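Local coordinates for protein ferric enterobactin receptor PIRA (Pseudomonas aeruginosa, PDB 5FP2) that probably imports iron-loaded siderophores such as ferric enterobactin across the outer membrane, as a beta-barrel receptor energised through TonB, at residues Ser168-Thr173 with Tyr710-Thr715; Ser241-Trp246 with Asp255-Phe260; Pro250-Asp255 with Ile300-Thr305; Ser319-Arg324 with Ala345-Asn350; Trp662-Gly667 with Ser681-Lys686. All blocks are in the same frame, centred on the assembly; numbering follows the deposited sequence.

Interaction 1 (Ser168-Thr173 with Tyr710-Thr715); sequences SMTVFT and YVSMTT
The rings of F172 and Y710 lie nearly parallel, with planes 28° apart, but are slid so far that they barely overlap. Their centroids are 5.6 Å apart, and F172 CE2 comes to 3.7 Å from Y710 CD1. At the edge of the F172 ring, near its plane, is S712 CB. This is the seam of the 22-stranded barrel, where the first strand (166-176) meets the last (708-716) in antiparallel pairing. F172 CG is anti to the backbone N (chi1 174°), Y710 CG sits between the backbone N and the carbonyl carbon (chi1 72°), and both rings meet on one side of the sheet. F172 and Y710 also touch P52, in the plug part of the chain. The face of F172 and S712 is therefore the inner one. T170 is on it too, and its OG1 is hydrogen-bonded to T714 OG1 at 3.1 Å. V171, T173, V711 and M713 occupy the outer face, probably toward lipid. There T173 CG2 and V711 CG1 lie side by side, 3.9 Å apart. The backbones of V171 and M713 exchange two hydrogen bonds, as do those of T173 and V711. Beyond the seam, Y710 OH is hydrogen-bonded to S665 OG. At the other end of the pairing, T715 O accepts two bonds from opposite faces of its carbonyl plane: one from M169 N at 2.8 Å and one from S168 OG at 3.1 Å.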
# COMPACT_ATOMS: atom_id res chain seq x y z
N SER A 168 -20.25 -4.74 -10.88
CA SER A 168 -19.62 -6.03 -10.75
C SER A 168 -19.94 -6.67 -9.39
O SER A 168 -20.06 -5.98 -8.38
CB SER A 168 -18.11 -5.92 -10.95
OG SER A 168 -17.49 -7.20 -10.96
N MET A 169 -20.09 -8.00 -9.42
CA MET A 169 -19.99 -8.82 -8.22
C MET A 169 -18.80 -9.76 -8.32
O MET A 169 -18.32 -10.08 -9.41
CB MET A 169 -21.24 -9.66 -8.04
CG MET A 169 -22.43 -8.88 -7.50
SD MET A 169 -23.81 -9.98 -7.10
CE MET A 169 -22.91 -11.25 -6.17
N THR A 170 -18.37 -10.26 -7.17
CA THR A 170 -17.37 -11.32 -7.10
C THR A 170 -17.64 -12.22 -5.92
O THR A 170 -17.68 -11.76 -4.78
CB THR A 170 -15.97 -10.75 -6.85
OG1 THR A 170 -15.66 -9.76 -7.83
CG2 THR A 170 -14.94 -11.87 -6.90
N VAL A 171 -17.68 -13.52 -6.17
CA VAL A 171 -17.62 -14.45 -5.06
C VAL A 171 -16.34 -15.28 -5.09
O VAL A 171 -15.94 -15.81 -6.13
CB VAL A 171 -18.82 -15.39 -5.03
CG1 VAL A 171 -18.97 -15.96 -3.63
CG2 VAL A 171 -20.07 -14.65 -5.45
N PHE A 172 -15.72 -15.41 -3.92
CA PHE A 172 -14.49 -16.16 -3.80
C PHE A 172 -14.56 -17.04 -2.57
O PHE A 172 -15.06 -16.62 -1.52
CB PHE A 172 -13.31 -15.21 -3.65
CG PHE A 172 -12.00 -15.89 -3.38
CD1 PHE A 172 -11.65 -16.24 -2.09
CD2 PHE A 172 -11.14 -16.18 -4.41
CE1 PHE A 172 -10.44 -16.85 -1.82
CE2 PHE A 172 -9.92 -16.81 -4.16
CZ PHE A 172 -9.56 -17.13 -2.86
N THR A 173 -14.00 -18.24 -2.68
CA THR A 173 -14.01 -19.18 -1.58
C THR A 173 -12.76 -20.04 -1.63
O THR A 173 -12.38 -20.59 -2.67
CB THR A 173 -15.29 -20.04 -1.61
OG1 THR A 173 -15.14 -21.14 -0.72
CG2 THR A 173 -15.55 -20.56 -3.01
N TYR A 710 -9.16 -23.14 -4.16
CA TYR A 710 -10.00 -21.94 -4.21
C TYR A 710 -10.68 -21.76 -5.57
O TYR A 710 -10.18 -22.20 -6.60
CB TYR A 710 -9.19 -20.69 -3.87
CG TYR A 710 -8.21 -20.27 -4.95
CD1 TYR A 710 -8.66 -19.68 -6.12
CD2 TYR A 710 -6.84 -20.45 -4.80
CE1 TYR A 710 -7.79 -19.29 -7.12
CE2 TYR A 710 -5.96 -20.03 -5.78
CZ TYR A 710 -6.44 -19.43 -6.93
OH TYR A 710 -5.58 -19.04 -7.95
N VAL A 711 -11.79 -21.05 -5.57
CA VAL A 711 -12.50 -20.78 -6.81
C VAL A 711 -13.32 -19.47 -6.72
O VAL A 711 -13.79 -19.07 -5.65
CB VAL A 711 -13.36 -22.00 -7.24
CG1 VAL A 711 -14.17 -22.55 -6.07
CG2 VAL A 711 -14.28 -21.67 -8.41
N SER A 712 -13.32 -18.73 -7.83
CA SER A 712 -13.89 -17.39 -7.89
C SER A 712 -14.74 -17.26 -9.13
O SER A 712 -14.40 -17.78 -10.19
CB SER A 712 -12.78 -16.35 -7.98
OG SER A 712 -13.29 -15.03 -7.96
N MET A 713 -15.79 -16.48 -9.00
CA MET A 713 -16.63 -16.12 -10.14
C MET A 713 -16.83 -14.62 -10.11
O MET A 713 -17.03 -14.05 -9.04
CB MET A 713 -17.98 -16.81 -10.02
CG MET A 713 -18.77 -16.83 -11.31
SD MET A 713 -20.31 -17.76 -11.09
CE MET A 713 -21.56 -16.46 -11.29
N THR A 714 -16.70 -13.98 -11.26
CA THR A 714 -17.02 -12.56 -11.35
C THR A 714 -18.10 -12.30 -12.42
O THR A 714 -17.92 -12.61 -13.59
CB THR A 714 -15.75 -11.72 -11.57
OG1 THR A 714 -15.06 -11.56 -10.32
CG2 THR A 714 -16.09 -10.35 -12.09
N THR A 715 -19.27 -11.82 -11.98
CA THR A 715 -20.27 -11.25 -12.90
C THR A 715 -20.13 -9.74 -12.95
O THR A 715 -19.71 -9.12 -11.97
CB THR A 715 -21.73 -11.52 -12.49
OG1 THR A 715 -21.98 -10.96 -11.20
CG2 THR A 715 -22.04 -13.00 -12.46

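Interaction 2 (Ser241-Trp246 with Asp255-Phe260); sequences SGMLSW and DFEAGF
G242 with A258, and L244 with F256, are the hydrogen-bonded pairs of two antiparallel strands whose axes approach to 4.5 Å. The bonds from G242 N to A258 O and from L244 N to F256 O are both 2.7 Å long and nearly straight, with N-H...O angles of 176°. At the non-hydrogen-bonded pair of S241 and G259 the CA atoms are 4.0 Å apart. On the face of M243, S245, D255 and E257, S245 OG donates to D255 OD1 at 3.1 Å. The second oxygen, D255 OD2, makes a salt bridge to R160, so each carboxylate oxygen has a partner. D255 CG is anti to its own carbonyl carbon (chi1 -62°), which sets the carboxylate beside S245 and M243. M243 touches E257, its direct partner, and D255, its diagonal one. Its SD lies 3.8 Å from D255 OD2, and its CG lies 3.9 Å from E257 CG, with the two chains side by side. M243 and S245 also touch R160 and P161, so this face probably points inward. On the other side of the sheet, W246 and F256 meet edge to edge and point the same way, with W246 CE3 4.1 Å from F256 CE2. Both segments belong to the beta hairpin of strands 235-247 and 252-264, the repeating element of a TonB-dependent receptor barrel, here with L244, W246, F256 and A258 on its probably outer face.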
# COMPACT_ATOMS: atom_id res chain seq x y z
N SER A 241 -18.28 1.62 0.95
CA SER A 241 -17.84 2.99 0.75
C SER A 241 -18.53 3.57 -0.47
O SER A 241 -18.64 2.89 -1.49
CB SER A 241 -16.33 3.05 0.52
OG SER A 241 -15.93 4.41 0.39
N GLY A 242 -19.04 4.80 -0.34
CA GLY A 242 -19.73 5.47 -1.44
C GLY A 242 -19.04 6.74 -1.87
O GLY A 242 -18.48 7.47 -1.05
N MET A 243 -19.10 7.04 -3.16
CA MET A 243 -18.55 8.29 -3.66
C MET A 243 -19.52 8.99 -4.58
O MET A 243 -20.02 8.41 -5.53
CB MET A 243 -17.23 8.08 -4.43
CG MET A 243 -16.64 9.37 -4.98
SD MET A 243 -14.89 9.21 -5.44
CE MET A 243 -15.05 8.34 -7.01
N LEU A 244 -19.67 10.29 -4.34
CA LEU A 244 -20.49 11.15 -5.17
C LEU A 244 -19.54 12.10 -5.84
O LEU A 244 -18.68 12.70 -5.18
CB LEU A 244 -21.45 11.93 -4.27
CG LEU A 244 -22.62 12.68 -4.88
CD1 LEU A 244 -23.25 11.98 -6.09
CD2 LEU A 244 -23.66 12.84 -3.79
N SER A 245 -19.60 12.17 -7.15
CA SER A 245 -18.64 13.01 -7.86
C SER A 245 -19.34 14.14 -8.61
O SER A 245 -20.28 13.91 -9.37
CB SER A 245 -17.83 12.18 -8.83
OG SER A 245 -16.88 13.03 -9.43
N TRP A 246 -18.87 15.37 -8.41
CA TRP A 246 -19.54 16.51 -9.00
C TRP A 246 -18.60 17.29 -9.93
O TRP A 246 -17.61 17.89 -9.50
CB TRP A 246 -20.12 17.40 -7.90
CG TRP A 246 -20.65 18.73 -8.38
CD1 TRP A 246 -21.10 19.04 -9.63
CD2 TRP A 246 -20.82 19.91 -7.59
NE1 TRP A 246 -21.43 20.36 -9.69
CE2 TRP A 246 -21.32 20.90 -8.44
CE3 TRP A 246 -20.57 20.22 -6.25
CZ2 TRP A 246 -21.58 22.20 -8.00
CZ3 TRP A 246 -20.82 21.50 -5.82
CH2 TRP A 246 -21.30 22.48 -6.69
N ASP A 255 -15.16 15.51 -5.03
CA ASP A 255 -15.67 14.21 -4.58
C ASP A 255 -16.14 14.24 -3.14
O ASP A 255 -15.35 14.54 -2.24
CB ASP A 255 -14.60 13.14 -4.73
CG ASP A 255 -14.17 12.95 -6.17
OD1 ASP A 255 -14.93 13.37 -7.07
OD2 ASP A 255 -13.04 12.43 -6.39
N PHE A 256 -17.39 13.85 -2.91
CA PHE A 256 -17.90 13.57 -1.57
C PHE A 256 -17.82 12.07 -1.37
O PHE A 256 -18.26 11.32 -2.23
CB PHE A 256 -19.36 14.05 -1.45
CG PHE A 256 -19.56 15.47 -1.89
CD1 PHE A 256 -19.27 16.52 -1.04
CD2 PHE A 256 -19.88 15.77 -3.21
CE1 PHE A 256 -19.31 17.83 -1.48
CE2 PHE A 256 -19.93 17.08 -3.66
CZ PHE A 256 -19.65 18.11 -2.79
N GLU A 257 -17.18 11.63 -0.28
CA GLU A 257 -17.02 10.20 -0.00
C GLU A 257 -17.43 9.83 1.41
O GLU A 257 -17.19 10.59 2.33
CB GLU A 257 -15.56 9.79 -0.11
CG GLU A 257 -14.97 9.66 -1.49
CD GLU A 257 -13.61 10.34 -1.51
OE1 GLU A 257 -13.56 11.59 -1.36
OE2 GLU A 257 -12.59 9.62 -1.46
N ALA A 258 -17.89 8.60 1.60
CA ALA A 258 -18.24 8.16 2.94
C ALA A 258 -18.47 6.67 3.00
O ALA A 258 -18.92 6.06 2.02
CB ALA A 258 -19.49 8.89 3.42
N GLY A 259 -18.25 6.08 4.16
CA GLY A 259 -18.40 4.65 4.30
C GLY A 259 -17.91 4.14 5.63
O GLY A 259 -17.39 4.88 6.46
N PHE A 260 -18.04 2.84 5.82
CA PHE A 260 -17.69 2.24 7.09
C PHE A 260 -16.97 0.93 6.83
O PHE A 260 -17.10 0.35 5.76
CB PHE A 260 -18.96 2.01 7.92
CG PHE A 260 -19.74 0.80 7.51
CD1 PHE A 260 -20.50 0.82 6.36
CD2 PHE A 260 -19.66 -0.36 8.23
CE1 PHE A 260 -21.15 -0.31 5.93
CE2 PHE A 260 -20.29 -1.50 7.80
CZ PHE A 260 -21.02 -1.48 6.64

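Interaction 3 (Pro250-Asp255 with Ile300-Thr305)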
# COMPACT_ATOMS: atom_id res chain seq x y z
N PRO A 250 -15.74 21.90 -16.53
CA PRO A 250 -14.87 20.96 -17.21
C PRO A 250 -13.47 20.88 -16.59
O PRO A 250 -12.74 19.92 -16.84
CB PRO A 250 -14.81 21.51 -18.65
CG PRO A 250 -15.75 22.69 -18.69
CD PRO A 250 -16.61 22.60 -17.48
N ASP A 251 -13.11 21.87 -15.77
CA ASP A 251 -11.77 21.88 -15.18
C ASP A 251 -11.78 21.65 -13.67
O ASP A 251 -10.77 21.85 -13.01
CB ASP A 251 -11.05 23.20 -15.48
CG ASP A 251 -10.68 23.37 -16.95
OD1 ASP A 251 -11.12 22.56 -17.80
OD2 ASP A 251 -9.93 24.31 -17.26
N GLN A 252 -12.93 21.26 -13.11
CA GLN A 252 -13.03 21.06 -11.67
C GLN A 252 -13.91 19.87 -11.29
O GLN A 252 -14.96 19.64 -11.89
CB GLN A 252 -13.58 22.30 -10.97
CG GLN A 252 -12.65 23.50 -11.01
CD GLN A 252 -13.23 24.70 -10.29
OE1 GLN A 252 -13.49 25.74 -10.89
NE2 GLN A 252 -13.42 24.56 -8.98
N VAL A 253 -13.47 19.13 -10.28
CA VAL A 253 -14.25 18.02 -9.77
C VAL A 253 -14.18 18.04 -8.25
O VAL A 253 -13.11 18.20 -7.69
CB VAL A 253 -13.73 16.68 -10.30
CG1 VAL A 253 -14.42 15.53 -9.59
CG2 VAL A 253 -13.98 16.57 -11.79
N VAL A 254 -15.33 17.89 -7.61
CA VAL A 254 -15.36 17.66 -6.18
C VAL A 254 -15.82 16.23 -5.94
O VAL A 254 -16.72 15.75 -6.62
CB VAL A 254 -16.30 18.64 -5.47
CG1 VAL A 254 -16.35 18.36 -3.98
CG2 VAL A 254 -15.85 20.06 -5.73
N ASP A 255 -15.16 15.51 -5.03
CA ASP A 255 -15.67 14.21 -4.58
C ASP A 255 -16.14 14.24 -3.14
O ASP A 255 -15.35 14.54 -2.24
CB ASP A 255 -14.60 13.14 -4.73
CG ASP A 255 -14.17 12.95 -6.17
OD1 ASP A 255 -14.93 13.37 -7.07
OD2 ASP A 255 -13.04 12.43 -6.39
N ILE A 300 -13.98 15.03 1.63
CA ILE A 300 -14.29 15.84 0.47
C ILE A 300 -13.03 16.20 -0.30
O ILE A 300 -11.99 16.48 0.30
CB ILE A 300 -14.95 17.15 0.88
CG1 ILE A 300 -16.22 16.85 1.68
CG2 ILE A 300 -15.24 17.98 -0.35
CD1 ILE A 300 -16.96 18.07 2.15
N THR A 301 -13.10 16.16 -1.63
CA THR A 301 -11.90 16.34 -2.44
C THR A 301 -12.18 17.33 -3.58
O THR A 301 -13.11 17.18 -4.34
CB THR A 301 -11.38 15.00 -3.01
OG1 THR A 301 -11.12 14.09 -1.93
CG2 THR A 301 -10.12 15.18 -3.80
N HIS A 302 -11.32 18.33 -3.71
CA HIS A 302 -11.39 19.21 -4.86
C HIS A 302 -10.15 19.03 -5.73
O HIS A 302 -9.03 19.09 -5.24
CB HIS A 302 -11.53 20.66 -4.40
CG HIS A 302 -11.69 21.62 -5.52
ND1 HIS A 302 -10.65 21.99 -6.34
CD2 HIS A 302 -12.80 22.22 -6.02
CE1 HIS A 302 -11.11 22.81 -7.28
NE2 HIS A 302 -12.40 22.96 -7.10
N ASN A 303 -10.37 18.74 -7.01
CA ASN A 303 -9.31 18.59 -8.00
C ASN A 303 -9.52 19.62 -9.09
O ASN A 303 -10.37 19.44 -9.94
CB ASN A 303 -9.40 17.20 -8.67
CG ASN A 303 -8.84 16.06 -7.81
OD1 ASN A 303 -9.47 15.00 -7.72
ND2 ASN A 303 -7.62 16.19 -7.32
N GLY A 304 -8.67 20.64 -9.15
CA GLY A 304 -8.71 21.60 -10.26
C GLY A 304 -7.53 21.50 -11.21
O GLY A 304 -6.38 21.38 -10.78
N THR A 305 -7.82 21.55 -12.51
CA THR A 305 -6.79 21.75 -13.53
C THR A 305 -6.86 23.17 -14.04
O THR A 305 -7.88 23.61 -14.56
CB THR A 305 -7.00 20.80 -14.72
OG1 THR A 305 -7.32 19.48 -14.23
CG2 THR A 305 -5.74 20.73 -15.59
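Q252 NE2 donates to H302 NE2 at 2.7 Å. The amide nitrogen lies in the imidazole plane, only 1° out of it, while the amide and ring planes are turned 58° from each other. With NE2 accepting, a neutral ring would probably carry its proton on ND1. The pair spans neighbouring antiparallel strands of the receptor barrel, 252-264 and 292-306. H302 CG is anti to the backbone N (chi1 -176°), and from there the ring reaches across to Q252 and V254. The Q252 chain runs extended beyond CG and brings its amide to the ring edge. V254 packs beside them with both branches. Its CG2 is 3.7 Å from H302 CD2, and its CG1 is 3.8 Å from I300 CG2. Further out, the backbone fixes these positions. V253 and N303 exchange two hydrogen bonds, and so do D255 and T301. On the opposite face of the sheet, V253 packs on S245 of strand 235-247. H302 is held on its other flank by backbone bonding with F313 of strand 309-323. Just before strand 252-264 begins, T305 N donates to D251 O at 3.0 Å. At the other end of the contact, D255 N reaches T301 O at 2.7 Å, in the carbonyl plane and on a lone pair.

Interaction 4 (Ser319-Arg324 with Ala345-Asn350); sequences STRNNR and ASKLEN
Strands 309-323 and 345-361 are neighbours in the receptor barrel, and S319-R324 pairs with A345-N350 near the ends where the long, unmodelled loop 326-343 joins them. T320 and L348 form one antiparallel hydrogen-bonded pair, with T320 N to L348 O at 2.8 Å. N322 and S346 form the next, with N322 N to S346 O at 3.0 Å. Their four side chains share a face that probably points into the barrel. S346 OG lies 3.6 Å from N322 CB. R324 folds back over this end, and its NH2 is also 3.6 Å from S346 OG. On the other face, R321 and K347 lie side by side and point the same way. K347 CG, anti to the backbone N (chi1 176°), passes 3.9 Å from T320 O. The side chain of K347 is about 8 Å from a bound n-octane, which fits an outward face. The close spacing of R321 NH1 and K347 NZ in the model is doubtful. E349 OE2 is 6.2 Å from R321 NH1, not in contact, and may moderate the positive charge. The hydrogen bonds across the two segments are all backbone ones, so the side chains add van der Waals contact and probably a positive outer patch.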
# COMPACT_ATOMS: atom_id res chain seq x y z
N SER A 319 -13.41 7.94 12.21
CA SER A 319 -13.60 7.46 13.57
C SER A 319 -13.28 5.98 13.59
O SER A 319 -13.32 5.33 12.55
CB SER A 319 -15.04 7.71 14.06
OG SER A 319 -15.72 6.51 14.37
N THR A 320 -12.92 5.46 14.76
CA THR A 320 -12.77 4.03 14.96
C THR A 320 -13.10 3.68 16.39
O THR A 320 -12.53 4.25 17.31
CB THR A 320 -11.33 3.60 14.69
OG1 THR A 320 -10.90 4.18 13.46
CG2 THR A 320 -11.22 2.08 14.64
N ARG A 321 -14.01 2.72 16.58
CA ARG A 321 -14.31 2.21 17.90
C ARG A 321 -13.90 0.76 18.01
O ARG A 321 -14.05 0.01 17.07
CB ARG A 321 -15.81 2.34 18.20
CG ARG A 321 -16.24 3.76 18.50
CD ARG A 321 -17.73 3.89 18.80
NE ARG A 321 -18.58 3.83 17.61
CZ ARG A 321 -18.56 4.71 16.60
NH1 ARG A 321 -17.65 5.69 16.56
NH2 ARG A 321 -19.44 4.60 15.61
N ASN A 322 -13.33 0.39 19.16
CA ASN A 322 -12.92 -0.98 19.42
C ASN A 322 -13.56 -1.50 20.69
O ASN A 322 -13.32 -0.95 21.76
CB ASN A 322 -11.40 -1.06 19.59
CG ASN A 322 -10.64 -0.79 18.30
OD1 ASN A 322 -10.68 -1.60 17.37
ND2 ASN A 322 -9.92 0.32 18.25
N ASN A 323 -14.28 -2.62 20.60
CA ASN A 323 -14.79 -3.29 21.80
C ASN A 323 -13.99 -4.54 22.18
O ASN A 323 -13.32 -5.14 21.33
CB ASN A 323 -16.26 -3.67 21.62
CG ASN A 323 -17.14 -2.46 21.42
OD1 ASN A 323 -16.78 -1.33 21.78
ND2 ASN A 323 -18.32 -2.68 20.84
N ARG A 324 -14.12 -4.95 23.43
CA ARG A 324 -13.19 -5.88 24.05
C ARG A 324 -13.92 -7.00 24.79
O ARG A 324 -15.09 -6.86 25.15
CB ARG A 324 -12.28 -5.13 25.03
CG ARG A 324 -11.08 -4.46 24.38
CD ARG A 324 -11.24 -2.95 24.29
NE ARG A 324 -10.29 -2.33 23.36
CZ ARG A 324 -8.98 -2.21 23.58
NH1 ARG A 324 -8.44 -2.66 24.71
NH2 ARG A 324 -8.19 -1.65 22.67
N ALA A 345 -14.16 0.04 26.10
CA ALA A 345 -14.18 0.47 24.70
C ALA A 345 -13.13 1.57 24.50
O ALA A 345 -12.64 2.14 25.47
CB ALA A 345 -15.56 0.98 24.32
N SER A 346 -12.79 1.86 23.25
CA SER A 346 -11.85 2.94 22.97
C SER A 346 -12.14 3.55 21.61
O SER A 346 -12.48 2.83 20.67
CB SER A 346 -10.42 2.41 23.00
OG SER A 346 -10.31 1.27 22.16
N LYS A 347 -12.07 4.87 21.52
CA LYS A 347 -12.42 5.57 20.28
C LYS A 347 -11.26 6.43 19.83
O LYS A 347 -10.63 7.12 20.63
CB LYS A 347 -13.66 6.44 20.47
CG LYS A 347 -14.04 7.28 19.25
CD LYS A 347 -15.38 7.99 19.44
CE LYS A 347 -16.16 8.15 18.14
NZ LYS A 347 -17.65 8.14 18.33
N LEU A 348 -11.04 6.43 18.52
CA LEU A 348 -9.93 7.14 17.90
C LEU A 348 -10.52 7.96 16.76
O LEU A 348 -11.37 7.46 16.03
CB LEU A 348 -8.91 6.14 17.33
CG LEU A 348 -7.71 6.75 16.57
CD1 LEU A 348 -6.74 7.49 17.48
CD2 LEU A 348 -6.95 5.70 15.77
N GLU A 349 -10.02 9.18 16.57
CA GLU A 349 -10.51 10.02 15.48
C GLU A 349 -9.45 10.91 14.85
O GLU A 349 -8.77 11.65 15.55
CB GLU A 349 -11.60 10.93 16.00
CG GLU A 349 -12.33 10.30 17.16
CD GLU A 349 -13.50 11.12 17.56
OE1 GLU A 349 -13.62 12.25 17.03
OE2 GLU A 349 -14.29 10.62 18.38
N ASN A 350 -9.48 10.96 13.52
CA ASN A 350 -8.56 11.79 12.75
C ASN A 350 -9.24 12.88 11.96
O ASN A 350 -10.10 12.59 11.14
CB ASN A 350 -7.76 10.93 11.79
CG ASN A 350 -6.60 10.26 12.46
OD1 ASN A 350 -5.56 10.89 12.71
ND2 ASN A 350 -6.80 9.01 12.87

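Interaction 5 (Trp662-Gly667 with Ser681-Lys686); sequences WGVSAG and SNLFDK
W662 and F684 meet in an offset edge-to-face pair, with the edge of F684 toward the face of the tryptophan's five-membered ring. The centroids are 5.7 Å apart and the planes are at 74°. A chi1 of -90° places W662 CG 3.9 Å from F684 CE2. F684 CG is anti to its carbonyl carbon, and F684 CE2 comes within 3.7 Å of W662 CB. The CB of L683 lies above one face of the F684 ring, offset toward its rim. The same residue reaches V664, with L683 CD1 4.3 Å from V664 CB. Here the chain leaves barrel strand 674-681 in a type I beta turn, N682 to D685, beside strand 659-669. L683 N donates to W662 O at 2.6 Å, continuing the pairing just past the strand end. N682 CG is roughly anti to the backbone N (chi1 -161°), and from there the amide clasps K686 twice: OD1 accepts from K686 N, and ND2 donates to K686 O, each at 2.9 Å. N682 ND2 also bonds P705 O, while L683 O accepts from R707.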
# COMPACT_ATOMS: atom_id res chain seq x y z
N TRP A 662 4.51 -23.77 -3.94
CA TRP A 662 4.11 -23.63 -5.34
C TRP A 662 2.62 -23.67 -5.49
O TRP A 662 2.00 -24.61 -4.99
CB TRP A 662 4.63 -24.79 -6.16
CG TRP A 662 5.99 -24.62 -6.78
CD1 TRP A 662 6.26 -24.28 -8.07
CD2 TRP A 662 7.25 -24.86 -6.16
NE1 TRP A 662 7.62 -24.27 -8.30
CE2 TRP A 662 8.25 -24.60 -7.13
CE3 TRP A 662 7.63 -25.23 -4.88
CZ2 TRP A 662 9.60 -24.80 -6.88
CZ3 TRP A 662 8.99 -25.32 -4.59
CH2 TRP A 662 9.96 -25.17 -5.61
N GLY A 663 2.06 -22.76 -6.28
CA GLY A 663 0.64 -22.80 -6.59
C GLY A 663 0.41 -22.97 -8.08
O GLY A 663 1.26 -22.60 -8.89
N VAL A 664 -0.76 -23.48 -8.44
CA VAL A 664 -1.24 -23.46 -9.82
C VAL A 664 -2.59 -22.77 -9.89
O VAL A 664 -3.35 -22.81 -8.93
CB VAL A 664 -1.35 -24.88 -10.39
CG1 VAL A 664 -2.44 -25.68 -9.69
CG2 VAL A 664 -1.61 -24.83 -11.89
N SER A 665 -2.89 -22.18 -11.05
CA SER A 665 -4.00 -21.24 -11.20
C SER A 665 -4.51 -21.16 -12.64
O SER A 665 -3.73 -21.05 -13.60
CB SER A 665 -3.56 -19.86 -10.75
OG SER A 665 -4.66 -19.09 -10.33
N ALA A 666 -5.83 -21.19 -12.79
CA ALA A 666 -6.46 -21.16 -14.11
C ALA A 666 -7.59 -20.17 -14.14
O ALA A 666 -8.23 -19.94 -13.12
CB ALA A 666 -6.97 -22.54 -14.50
N GLY A 667 -7.83 -19.60 -15.31
CA GLY A 667 -8.88 -18.60 -15.46
C GLY A 667 -9.53 -18.67 -16.83
O GLY A 667 -8.85 -18.85 -17.84
N SER A 681 -3.22 -23.80 -3.98
CA SER A 681 -2.14 -23.08 -3.34
C SER A 681 -1.41 -24.05 -2.44
O SER A 681 -2.02 -24.89 -1.77
CB SER A 681 -2.67 -21.92 -2.51
OG SER A 681 -3.11 -22.40 -1.25
N ASN A 682 -0.09 -23.90 -2.39
CA ASN A 682 0.73 -24.88 -1.74
C ASN A 682 0.41 -26.26 -2.33
O ASN A 682 0.13 -27.24 -1.63
CB ASN A 682 0.55 -24.86 -0.23
CG ASN A 682 1.71 -25.53 0.51
OD1 ASN A 682 2.60 -26.18 -0.09
ND2 ASN A 682 1.74 -25.36 1.83
N LEU A 683 0.52 -26.32 -3.66
CA LEU A 683 0.48 -27.56 -4.39
C LEU A 683 1.01 -28.77 -3.60
O LEU A 683 0.29 -29.75 -3.40
CB LEU A 683 1.32 -27.42 -5.67
CG LEU A 683 0.47 -27.39 -6.93
CD1 LEU A 683 1.37 -27.40 -8.16
CD2 LEU A 683 -0.45 -28.61 -6.94
N PHE A 684 2.28 -28.70 -3.18
CA PHE A 684 2.95 -29.87 -2.62
C PHE A 684 2.79 -30.00 -1.09
O PHE A 684 3.50 -30.79 -0.49
CB PHE A 684 4.43 -29.82 -3.01
CG PHE A 684 4.66 -29.70 -4.50
CD1 PHE A 684 4.37 -30.76 -5.36
CD2 PHE A 684 5.17 -28.53 -5.06
CE1 PHE A 684 4.52 -30.64 -6.73
CE2 PHE A 684 5.29 -28.40 -6.44
CZ PHE A 684 4.97 -29.46 -7.27
N ASP A 685 1.81 -29.30 -0.51
CA ASP A 685 1.51 -29.31 0.94
C ASP A 685 2.76 -29.28 1.82
O ASP A 685 2.86 -30.01 2.81
CB ASP A 685 0.63 -30.52 1.33
CG ASP A 685 -0.21 -30.27 2.61
OD1 ASP A 685 -0.65 -29.12 2.83
OD2 ASP A 685 -0.47 -31.22 3.38
N LYS A 686 3.71 -28.41 1.49
CA LYS A 686 4.88 -28.23 2.33
C LYS A 686 4.44 -27.60 3.63
O LYS A 686 3.71 -26.61 3.61
CB LYS A 686 5.91 -27.34 1.63
CG LYS A 686 7.16 -27.12 2.43
CD LYS A 686 8.03 -28.36 2.40
CE LYS A 686 8.83 -28.54 3.68
NZ LYS A 686 10.26 -28.90 3.42

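Overall arrangement
All five contacts reach one closed antiparallel barrel sheet of 22 strands. Interaction 1 joins the first strand to the last, and along the chain the other four fall between its two segments. Interactions 2 and 3 use opposite edges of strand 252-264 and share D255; their centres are about 13 Å apart. Interaction 4 follows, its centre about 31 Å from that of interaction 3. Interaction 5, its centre about 18 Å from that of interaction 1, touches it through Y710 and S665. Interactions 3 and 5, centres about 45 Å apart, lie on opposite sides of the chain's centre. Neighbour pairings, a turn at a strand end and one long-range closure illustrate how the wall is joined.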